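PDB 3OJO: Cap5O from Staphylococcus aureus, which acts as an NAD-dependent UDP-N-acetyl-mannosamine dehydrogenase in the biosynthesis of the capsular polysaccharide. Local coordinates for residues I151-Y156 / V183-C187; Q99-C103 / H268-P274. Numbering follows the deposited sequence.

From the N terminus, residues 99-103 come first, in the loop between strand 86-89 and helix 106-115, and their partner, 268-274, is separated from them by 164 residues. Interaction 2 thus closes a long loop. Within it lies interaction 1 with both its segments, 151-156 and 183-187; 26 residues lie between these, with helix 169-175, strand 178-182 and all but the first residue of strand 156-159. The two contacts do not touch: their nearest atoms are about 16 Å apart. Interaction 1 joins elements of the Rossmann-type sheet region, whereas interaction 2 ties the loop before helix 106-115, in the NAD-binding family region, to the loop before helix 275-280, in the central region, close to NAD.

Interaction 1 (I151-Y156 / V183-C187); sequences IGEDIY and VTKAC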
loop_
_atom_site.group_PDB
_atom_site.type_symbol
_atom_site.label_atom_id
_atom_site.label_comp_id
_atom_site.label_asym_id
_atom_site.label_seq_id
_atom_site.Cartn_x
_atom_site.Cartn_y
_atom_site.Cartn_z
ATOM N N ILE B 151 -25.009 -11.331 26.623
ATOM C CA ILE B 151 -24.541 -11.651 25.264
ATOM C C ILE B 151 -23.883 -13.030 25.220
ATOM O O ILE B 151 -22.972 -13.303 26.006
ATOM C CB ILE B 151 -23.683 -10.495 24.652
ATOM C CG1 ILE B 151 -24.526 -9.218 24.415
ATOM C CG2 ILE B 151 -23.017 -10.905 23.328
ATOM C CD1 ILE B 151 -24.668 -8.386 25.353
ATOM N N GLY B 152 -24.383 -13.887 24.330
ATOM C CA GLY B 152 -23.904 -15.255 24.177
ATOM C C GLY B 152 -24.732 -16.243 24.968
ATOM O O GLY B 152 -24.570 -17.459 24.813
ATOM N N GLU B 153 -25.647 -15.714 25.807
ATOM C CA GLU B 153 -26.542 -16.490 26.660
ATOM C C GLU B 153 -27.995 -16.236 26.278
ATOM O O GLU B 153 -28.665 -17.153 25.790
ATOM C CB GLU B 153 -26.280 -16.168 28.149
ATOM C CG GLU B 153 -26.340 -17.389 29.049
ATOM C CD GLU B 153 -25.555 -17.274 30.339
ATOM O OE1 GLU B 153 -24.304 -17.318 30.277
ATOM O OE2 GLU B 153 -26.191 -17.297 31.418
ATOM N N ASP B 154 -28.470 -14.985 26.478
ATOM C CA ASP B 154 -29.841 -14.542 26.199
ATOM C C ASP B 154 -30.045 -14.070 24.743
ATOM O O ASP B 154 -31.082 -14.367 24.152
ATOM C CB ASP B 154 -30.258 -13.431 27.175
ATOM C CG ASP B 154 -30.070 -13.731 28.645
ATOM O OD1 ASP B 154 -30.463 -14.825 29.079
ATOM O OD2 ASP B 154 -29.601 -12.842 29.371
ATOM N N ILE B 155 -29.084 -13.300 24.188
ATOM C CA ILE B 155 -29.113 -12.792 22.804
ATOM C C ILE B 155 -27.763 -12.924 22.109
ATOM O O ILE B 155 -26.715 -12.859 22.759
ATOM C CB ILE B 155 -29.692 -11.367 22.635
ATOM C CG1 ILE B 155 -29.006 -10.338 23.525
ATOM C CG2 ILE B 155 -31.201 -11.325 22.699
ATOM C CD1 ILE B 155 -27.910 -9.639 22.782
ATOM N N TYR B 156 -27.794 -13.022 20.782
ATOM C CA TYR B 156 -26.577 -13.189 20.010
ATOM C C TYR B 156 -26.263 -11.993 19.139
ATOM O O TYR B 156 -27.129 -11.529 18.395
ATOM C CB TYR B 156 -26.588 -14.518 19.246
ATOM C CG TYR B 156 -26.945 -15.679 20.148
ATOM C CD1 TYR B 156 -26.039 -16.156 21.095
ATOM C CD2 TYR B 156 -28.215 -16.246 20.119
ATOM C CE1 TYR B 156 -26.381 -17.184 21.973
ATOM C CE2 TYR B 156 -28.568 -17.280 20.987
ATOM C CZ TYR B 156 -27.649 -17.743 21.917
ATOM O OH TYR B 156 -27.990 -18.758 22.782
ATOM N N VAL B 183 -19.656 -11.699 19.021
ATOM C CA VAL B 183 -19.130 -11.061 20.234
ATOM C C VAL B 183 -18.582 -12.165 21.149
ATOM O O VAL B 183 -17.567 -11.963 21.823
ATOM C CB VAL B 183 -20.183 -10.152 20.925
ATOM C CG1 VAL B 183 -19.662 -9.576 22.243
ATOM C CG2 VAL B 183 -20.598 -9.030 20.001
ATOM N N THR B 184 -19.246 -13.343 21.127
ATOM C CA THR B 184 -18.882 -14.558 21.853
ATOM C C THR B 184 -18.835 -15.701 20.831
ATOM O O THR B 184 -19.288 -15.534 19.688
ATOM C CB THR B 184 -19.901 -14.877 22.980
ATOM O OG1 THR B 184 -21.142 -15.333 22.418
ATOM C CG2 THR B 184 -20.114 -13.714 23.953
ATOM N N LYS B 185 -18.318 -16.870 21.247
ATOM C CA LYS B 185 -18.237 -18.059 20.398
ATOM C C LYS B 185 -19.667 -18.593 20.110
ATOM O O LYS B 185 -19.910 -19.168 19.044
ATOM C CB LYS B 185 -17.302 -19.120 21.026
ATOM C CG LYS B 185 -15.822 -18.670 21.125
ATOM C CD LYS B 185 -15.053 -19.265 22.362
ATOM C CE LYS B 185 -13.585 -18.848 22.477
ATOM N NZ LYS B 185 -13.334 -17.832 23.562
ATOM N N ALA B 186 -20.622 -18.342 21.036
ATOM C CA ALA B 186 -22.031 -18.732 20.889
ATOM C C ALA B 186 -22.713 -17.889 19.801
ATOM O O ALA B 186 -23.502 -18.431 19.015
ATOM C CB ALA B 186 -22.758 -18.575 22.214
ATOM N N CYS B 187 -22.373 -16.567 19.749
ATOM C CA CYS B 187 -22.841 -15.582 18.764
ATOM C C CYS B 187 -22.440 -16.030 17.362
ATOM O O CYS B 187 -23.268 -15.992 16.444
ATOM C CB CYS B 187 -22.295 -14.195 19.079
ATOM S SG CYS B 187 -22.831 -13.512 20.677
#
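A helix N-terminus closed by a capping box forms one side of this contact, and the loop 151-156 entering strand 156-159 forms the other. Thr184 is the N-cap of helix 185-195: its OG1 accepts from Cys187 N at 3.2 Å (N-H...acceptor angle 156°), while Thr184 N donates weakly to Cys187 SG at 3.6 Å, completing the box. Across from it, the loop is folded back on itself by Gly152 N donating to Ile155 O at 3.0 Å. Gly152 has phi/psi of 95/-8°, and an ideal CB there would lie only 2.5 Å from Thr184 OG1 and be jammed against the preceding carbonyl as well, so both backbone and neighbour demand glycine. Its CA can therefore come within 3.3 Å of Thr184 OG1, and Gly152 O lies 3.4 Å from Ala186 CB. Apolar contacts flank this close approach. Ile151 CG2 meets Val183 CG1 at 3.8 Å and Cys187 SG at 3.7 Å, and Tyr156 CE1 meets Ala186 CB at 3.9 Å, while Tyr156 CB is 4.1 Å from Cys187 SG. Val183 also rests on Leu157 and Asp137. No hydrogen bond across the segments is found, and 272 Å² is buried, so the capping box serves Cys187 N, and weakly Thr184 N, from within the helix start, while close van der Waals fit, permitted by glycine, holds the loop against it.

Interaction 2 (Q99-C103 / H268-P274); sequences QYRSC and HCLAVDP
Two irregular segments meet with Cys103 and Cys269 in register, their CA atoms 5.3 Å apart. Residues 99-103 turn at Tyr100 (phi/psi -59/-15°) and Arg101 (52/72°, positive phi), then extend through Ser102 and Cys103. Residues 268-270 are extended, and an inverse gamma turn centred on Ala271 (-69/46°) follows, with Val272 N donating to Leu270 O at 2.8 Å. A disulfide of 2.0 Å links Cys103 SG (chi1 m) to Cys269 SG (chi1 p), with chi3 of 103°. Two hydrogen bonds cross: Leu270 N to Arg101 O, 3.2 Å at 166°, and Ser102 OG to Val272 O, 2.7 Å. Arg101 runs along 268-270, one guanidinium face under His268 O; NH1 is 3.0 Å from that oxygen, but the poor angle excludes a hydrogen bond. Its charge is met by a salt bridge from NH2 to Asp223. Other polar groups are satisfied by Asp98 OD1 (Ser102 N), Asn219 ND2 (Cys269 O) and Thr220 OG1 (Ala271 N). Tyr100 CB and Val272 CG2 pack at 3.6 Å, and Ser102 CB lies 3.8 Å from Pro274 CG; altogether 546 Å² is buried. Cys269 is about 6 Å from bound NAD, side chain to ligand, and its loop resembles the glycine-rich loop carrying the catalytic cysteine in UDP-sugar dehydrogenases; its disulfide fits an oxidised form of such an active site.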
loop_
_atom_site.group_PDB
_atom_site.type_symbol
_atom_site.label_atom_id
_atom_site.label_comp_id
_atom_site.label_asym_id
_atom_site.label_seq_id
_atom_site.Cartn_x
_atom_site.Cartn_y
_atom_site.Cartn_z
ATOM N N GLN B 99 -11.919 14.841 8.464
ATOM C CA GLN B 99 -10.712 14.598 7.662
ATOM C C GLN B 99 -10.574 13.125 7.275
ATOM O O GLN B 99 -10.609 12.788 6.087
ATOM C CB GLN B 99 -9.438 15.048 8.436
ATOM C CG GLN B 99 -9.609 16.231 9.411
ATOM C CD GLN B 99 -10.219 15.845 10.752
ATOM O OE1 GLN B 99 -9.673 15.033 11.509
ATOM N NE2 GLN B 99 -11.363 16.440 11.083
ATOM N N TYR B 100 -10.460 12.261 8.308
ATOM C CA TYR B 100 -10.283 10.802 8.298
ATOM C C TYR B 100 -11.380 10.006 7.589
ATOM O O TYR B 100 -11.170 8.822 7.304
ATOM C CB TYR B 100 -10.173 10.295 9.753
ATOM C CG TYR B 100 -8.930 10.767 10.474
ATOM C CD1 TYR B 100 -7.736 10.059 10.384
ATOM C CD2 TYR B 100 -8.943 11.929 11.242
ATOM C CE1 TYR B 100 -6.588 10.489 11.048
ATOM C CE2 TYR B 100 -7.794 12.379 11.898
ATOM C CZ TYR B 100 -6.618 11.654 11.796
ATOM O OH TYR B 100 -5.481 12.088 12.439
ATOM N N ARG B 101 -12.543 10.643 7.322
ATOM C CA ARG B 101 -13.752 10.029 6.770
ATOM C C ARG B 101 -14.161 8.774 7.591
ATOM O O ARG B 101 -13.929 7.613 7.219
ATOM C CB ARG B 101 -13.769 9.910 5.224
ATOM C CG ARG B 101 -13.295 8.592 4.646
ATOM C CD ARG B 101 -13.429 8.522 3.150
ATOM N NE ARG B 101 -12.546 7.479 2.635
ATOM C CZ ARG B 101 -12.613 6.959 1.417
ATOM N NH1 ARG B 101 -13.541 7.371 0.560
ATOM N NH2 ARG B 101 -11.762 6.012 1.047
ATOM N N SER B 102 -14.650 9.053 8.792
ATOM C CA SER B 102 -15.090 8.018 9.701
ATOM C C SER B 102 -16.507 7.627 9.328
ATOM O O SER B 102 -17.243 8.422 8.725
ATOM C CB SER B 102 -15.048 8.528 11.134
ATOM O OG SER B 102 -13.855 8.089 11.755
ATOM N N CYS B 103 -16.875 6.397 9.660
ATOM C CA CYS B 103 -18.225 5.906 9.413
ATOM C C CYS B 103 -19.139 6.498 10.461
ATOM O O CYS B 103 -18.783 6.541 11.648
ATOM C CB CYS B 103 -18.276 4.382 9.469
ATOM S SG CYS B 103 -17.185 3.515 8.306
ATOM N N HIS B 268 -17.255 4.640 0.415
ATOM C CA HIS B 268 -16.735 3.942 1.608
ATOM C C HIS B 268 -15.997 4.755 2.694
ATOM O O HIS B 268 -15.354 5.766 2.397
ATOM C CB HIS B 268 -15.829 2.779 1.153
ATOM C CG HIS B 268 -14.762 3.183 0.175
ATOM N ND1 HIS B 268 -14.988 3.163 -1.196
ATOM C CD2 HIS B 268 -13.499 3.616 0.401
ATOM C CE1 HIS B 268 -13.860 3.581 -1.755
ATOM N NE2 HIS B 268 -12.936 3.864 -0.837
ATOM N N CYS B 269 -16.036 4.250 3.945
ATOM C CA CYS B 269 -15.376 4.857 5.097
ATOM C C CYS B 269 -14.279 3.962 5.689
ATOM O O CYS B 269 -14.323 2.736 5.532
ATOM C CB CYS B 269 -16.381 5.333 6.142
ATOM S SG CYS B 269 -17.741 4.178 6.482
ATOM N N LEU B 270 -13.260 4.587 6.317
ATOM C CA LEU B 270 -12.032 3.924 6.772
ATOM C C LEU B 270 -11.952 3.356 8.198
ATOM O O LEU B 270 -12.876 3.552 8.991
ATOM C CB LEU B 270 -10.813 4.808 6.467
ATOM C CG LEU B 270 -10.698 5.398 5.086
ATOM C CD1 LEU B 270 -9.412 6.167 4.966
ATOM C CD2 LEU B 270 -10.786 4.332 3.992
ATOM N N ALA B 271 -10.816 2.654 8.506
ATOM C CA ALA B 271 -10.447 2.001 9.777
ATOM C C ALA B 271 -10.154 3.008 10.924
ATOM O O ALA B 271 -9.171 2.876 11.670
ATOM C CB ALA B 271 -9.259 1.058 9.560
ATOM N N VAL B 272 -11.034 4.006 11.070
ATOM C CA VAL B 272 -10.905 5.018 12.109
ATOM C C VAL B 272 -12.202 5.198 12.860
ATOM O O VAL B 272 -13.233 5.510 12.257
ATOM C CB VAL B 272 -10.302 6.360 11.618
ATOM C CG1 VAL B 272 -8.778 6.283 11.532
ATOM C CG2 VAL B 272 -10.912 6.798 10.285
ATOM N N ASP B 273 -12.167 4.943 14.172
ATOM C CA ASP B 273 -13.334 5.169 15.009
ATOM C C ASP B 273 -13.310 6.669 15.391
ATOM O O ASP B 273 -12.231 7.205 15.694
ATOM C CB ASP B 273 -13.379 4.217 16.217
ATOM C CG ASP B 273 -12.443 4.567 17.351
ATOM O OD1 ASP B 273 -11.297 4.073 17.345
ATOM O OD2 ASP B 273 -12.860 5.330 18.246
ATOM N N PRO B 274 -14.465 7.377 15.285
ATOM C CA PRO B 274 -14.472 8.829 15.577
ATOM C C PRO B 274 -13.816 9.249 16.897
ATOM O O PRO B 274 -13.138 10.280 16.944
ATOM C CB PRO B 274 -15.959 9.191 15.516
ATOM C CG PRO B 274 -16.556 8.166 14.598
ATOM C CD PRO B 274 -15.811 6.899 14.900
#